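Local coordinates for uncharacterized protein (Bacillus subtilis, PDB 5DQV), which probably hydrolyses nucleoside triphosphates to monophosphates and pyrophosphate as a metal-dependent nucleotide pyrophosphohydrolase of the HD-domain superfamily, at residues D14-R17 and T18-S22; K70-D73 and T74-L77. All coordinates share one frame; numbering follows the deposited sequence.

Interaction 1. Residues D14-R17 and T18-S22; sequences DQIR and TWVQS
I16 meets both W19 and V20 through a single methyl, CG2, which sits 4.1 Å from W19 CE3 on the six-membered ring of the indole and 4.0 Å from V20 CG2. That methyl lies anti to the backbone N of I16 (chi1 of the residue -65°, CG1 beside the N), which carries it on toward the next turn. V20 answers with its CG2, the branch beside its own N, which also rests against the carbonyl oxygen of I16 at 3.3 Å. In W19, chi1 sets CG anti to the backbone N, and chi2 of 52° turns the CE3 side of the ring back toward I16; the two side chains meet at a slant. Beneath these apolar touches runs the backbone ladder of an alpha-helix: the N-H groups of T18, W19, V20 and Q21 go to the carbonyls of D14, Q15, I16 and R17, each four residues back. The V20 N to I16 O bond, 2.9 Å long and nearly straight at the hydrogen (172°), is the shortest of the four. T18 N also leans weakly toward Q15 O, at 3.3 Å. On another side of the same turn, T18 OG1 stands 3.1 Å from D14 O. The helix, 8-24, is amphipathic here: I16 and V20 are buried, while D14, Q15, T18 and Q21 are exposed. Further out, I16 packs on T59, L62 and V63 of helix 54-63 and on L86 of helix 79-88, and W19 reaches V63 and Q85. V20 lies on W33 and I36 of helix 33-50, about 10 Å from the bound nickel ion. The extended side chain of R17 lies against A40 of helix 33-50, and its NH2 forms a salt bridge with E58 OE2, tying helix 8-24 to helix 54-63.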
# COMPACT_ATOMS: atom_id res chain seq x y z
N ASP A 14 -19.28 20.16 14.89
CA ASP A 14 -18.48 20.93 13.93
C ASP A 14 -17.27 21.57 14.66
O ASP A 14 -16.18 21.68 14.10
CB ASP A 14 -19.31 22.01 13.23
CG ASP A 14 -20.13 21.49 12.06
OD1 ASP A 14 -19.76 20.50 11.37
OD2 ASP A 14 -21.17 22.09 11.81
N GLN A 15 -17.48 22.00 15.90
CA GLN A 15 -16.39 22.54 16.71
C GLN A 15 -15.31 21.54 16.98
O GLN A 15 -14.12 21.80 16.80
CB GLN A 15 -16.94 23.05 18.04
CG GLN A 15 -15.93 23.82 18.85
CD GLN A 15 -16.22 25.32 18.92
OE1 GLN A 15 -17.33 25.70 19.21
NE2 GLN A 15 -15.24 26.13 18.68
N ILE A 16 -15.75 20.34 17.35
CA ILE A 16 -14.81 19.25 17.65
C ILE A 16 -14.07 18.86 16.38
O ILE A 16 -12.87 18.68 16.43
CB ILE A 16 -15.51 18.06 18.29
CG1 ILE A 16 -16.05 18.48 19.65
CG2 ILE A 16 -14.52 16.82 18.44
CD1 ILE A 16 -17.14 17.53 20.21
N ARG A 17 -14.79 18.81 15.25
CA ARG A 17 -14.16 18.47 13.98
C ARG A 17 -13.01 19.40 13.63
O ARG A 17 -11.97 18.96 13.16
CB ARG A 17 -15.18 18.50 12.82
CG ARG A 17 -15.98 17.29 12.63
CD ARG A 17 -16.99 17.41 11.50
NE ARG A 17 -17.79 16.21 11.61
CZ ARG A 17 -17.43 15.01 11.12
NH1 ARG A 17 -16.35 14.85 10.37
NH2 ARG A 17 -18.20 13.96 11.34
N THR A 18 -13.22 20.71 13.81
CA THR A 18 -12.21 21.69 13.38
C THR A 18 -10.99 21.56 14.34
O THR A 18 -9.86 21.66 13.93
CB THR A 18 -12.77 23.11 13.44
OG1 THR A 18 -13.93 23.22 12.61
CG2 THR A 18 -11.71 24.19 13.05
N TRP A 19 -11.27 21.38 15.63
CA TRP A 19 -10.23 21.17 16.64
C TRP A 19 -9.33 19.98 16.31
O TRP A 19 -8.11 20.11 16.25
CB TRP A 19 -10.82 21.08 18.06
CG TRP A 19 -9.93 20.56 19.10
CD1 TRP A 19 -8.68 20.99 19.40
CD2 TRP A 19 -10.21 19.47 20.00
NE1 TRP A 19 -8.15 20.25 20.47
CE2 TRP A 19 -9.07 19.31 20.84
CE3 TRP A 19 -11.31 18.61 20.17
CZ2 TRP A 19 -9.00 18.34 21.82
CZ3 TRP A 19 -11.25 17.67 21.13
CH2 TRP A 19 -10.09 17.54 21.97
N VAL A 20 -9.95 18.83 16.11
CA VAL A 20 -9.22 17.60 15.85
C VAL A 20 -8.38 17.72 14.59
O VAL A 20 -7.20 17.33 14.57
CB VAL A 20 -10.21 16.40 15.73
CG1 VAL A 20 -9.53 15.18 15.14
CG2 VAL A 20 -10.85 16.10 17.12
N GLN A 21 -9.00 18.28 13.54
CA GLN A 21 -8.27 18.53 12.30
C GLN A 21 -7.09 19.46 12.55
O GLN A 21 -6.00 19.22 12.03
CB GLN A 21 -9.20 19.03 11.19
CG GLN A 21 -8.52 19.12 9.83
CD GLN A 21 -9.48 19.49 8.68
OE1 GLN A 21 -10.64 19.81 8.91
NE2 GLN A 21 -8.98 19.43 7.46
N SER A 22 -7.26 20.50 13.39
CA SER A 22 -6.17 21.41 13.72
C SER A 22 -5.07 20.75 14.55
O SER A 22 -3.91 21.05 14.35
CB SER A 22 -6.72 22.63 14.47
OG SER A 22 -5.70 23.57 14.79

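Interaction 2. Residues K70-D73 and T74-L77; sequences KLPD and TIRL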
# COMPACT_ATOMS: atom_id res chain seq x y z
N LYS A 70 0.44 5.86 19.35
CA LYS A 70 1.03 5.86 18.02
C LYS A 70 1.21 7.25 17.44
O LYS A 70 2.02 7.43 16.54
CB LYS A 70 0.18 5.00 17.08
CG LYS A 70 0.49 3.48 17.22
N LEU A 71 0.48 8.25 17.95
CA LEU A 71 0.69 9.61 17.49
C LEU A 71 2.02 10.08 17.98
O LEU A 71 2.45 9.71 19.05
CB LEU A 71 -0.38 10.57 18.00
CG LEU A 71 -1.67 10.58 17.20
CD1 LEU A 71 -2.68 11.48 17.87
CD2 LEU A 71 -1.38 11.05 15.79
N PRO A 72 2.67 10.95 17.20
CA PRO A 72 3.90 11.50 17.67
C PRO A 72 3.71 12.37 18.90
O PRO A 72 2.61 12.89 19.15
CB PRO A 72 4.40 12.37 16.48
CG PRO A 72 3.22 12.57 15.63
CD PRO A 72 2.33 11.41 15.84
N ASP A 73 4.80 12.50 19.63
CA ASP A 73 4.84 13.28 20.88
C ASP A 73 4.55 14.77 20.73
O ASP A 73 4.13 15.42 21.66
CB ASP A 73 6.23 13.11 21.47
CG ASP A 73 6.45 11.73 22.01
OD1 ASP A 73 5.43 10.99 22.20
OD2 ASP A 73 7.61 11.43 22.26
N THR A 74 4.78 15.32 19.55
CA THR A 74 4.39 16.71 19.28
C THR A 74 2.86 16.89 19.17
O THR A 74 2.35 17.99 19.24
CB THR A 74 5.07 17.19 17.97
OG1 THR A 74 4.74 16.26 16.94
CG2 THR A 74 6.64 17.26 18.12
N ILE A 75 2.10 15.81 19.04
CA ILE A 75 0.68 15.92 18.76
C ILE A 75 -0.19 15.25 19.78
O ILE A 75 -1.23 15.80 20.15
CB ILE A 75 0.39 15.38 17.34
CG1 ILE A 75 1.04 16.35 16.30
CG2 ILE A 75 -1.11 15.18 17.13
CD1 ILE A 75 0.98 15.87 14.83
N ARG A 76 0.21 14.07 20.25
CA ARG A 76 -0.58 13.28 21.16
C ARG A 76 -1.04 14.10 22.37
O ARG A 76 -0.26 14.90 22.89
CB ARG A 76 0.24 12.03 21.58
CG ARG A 76 -0.51 10.99 22.41
CD ARG A 76 0.36 9.79 22.79
NE ARG A 76 -0.22 9.13 23.97
CZ ARG A 76 0.47 8.46 24.91
NH1 ARG A 76 1.76 8.31 24.83
NH2 ARG A 76 -0.17 7.93 25.95
N LEU A 77 -2.30 13.94 22.78
CA LEU A 77 -2.87 14.65 23.95
C LEU A 77 -2.99 13.72 25.14
O LEU A 77 -3.06 12.51 24.96
CB LEU A 77 -4.28 15.13 23.62
CG LEU A 77 -4.33 16.18 22.50
CD1 LEU A 77 -5.71 16.77 22.29
CD2 LEU A 77 -3.23 17.25 22.77
O HOH W 1 2.65 14.35 23.40
O HOH W 2 3.40 8.76 22.33
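P72 O is gripped by two backbone N-H groups, those of I75 and R76, and this pair of hydrogen bonds to one oxygen closes the turn. P72-I75 is a type I beta turn in the loop between helices 54-63 and 79-88, overlapped by a single alpha-helical-type bond from R76 N. R76 N approaches nearly end-on to the carbonyl at 2.9 Å, with an almost straight N-H (170°), whereas I75 N, at 3.0 Å, comes from above the carbonyl plane. The compact side of the turn is apolar. L71 CD1 touches I75 CG2 at 4.1 Å, the two side chains crossing at about a right angle, while P72 and I75 run side by side in the same direction, the proline CG 4.1 Å from I75 CD1. CG1 of I75 stands beside its own N (chi1 -68°), and the chain then extends to bring CD1 to the proline ring. L71 and I75 also pack on L24, joining the loop to helix 8-24. Across the mouth of the turn, where the chain enters and leaves it, L71 CB meets R76 CB at 3.9 Å. The other side is solvent-mediated: a water donates to D73 OD1 and accepts from R76 NH1, lying in the plane at the guanidinium edge. The charged atoms D73 OD1 and R76 NH1 remain 5.3 Å apart, while R76 NE bonds to I67 O. D73 and R76 therefore communicate through solvent, which probably weakens their attraction.

Overall arrangement
From the N terminus, interaction 1 comes first, within helix 8-24, and is complete before interaction 2 begins in the loop between helices 54-63 and 79-88. Both are local, so they stand in series, neither nesting nor crossing; interaction 1 closes helical turns and interaction 2 a tight turn of the loop. Their centres lie 16 Å apart, yet they meet directly where W19 CZ2 packs on L77 CD1 at 3.7 Å. Together they join the N-terminal helix to helices 33-50, 54-63 and 79-88 and to the loop following the nickel ligands H64 and D65, with H35 and D130 completing the protein side of that site.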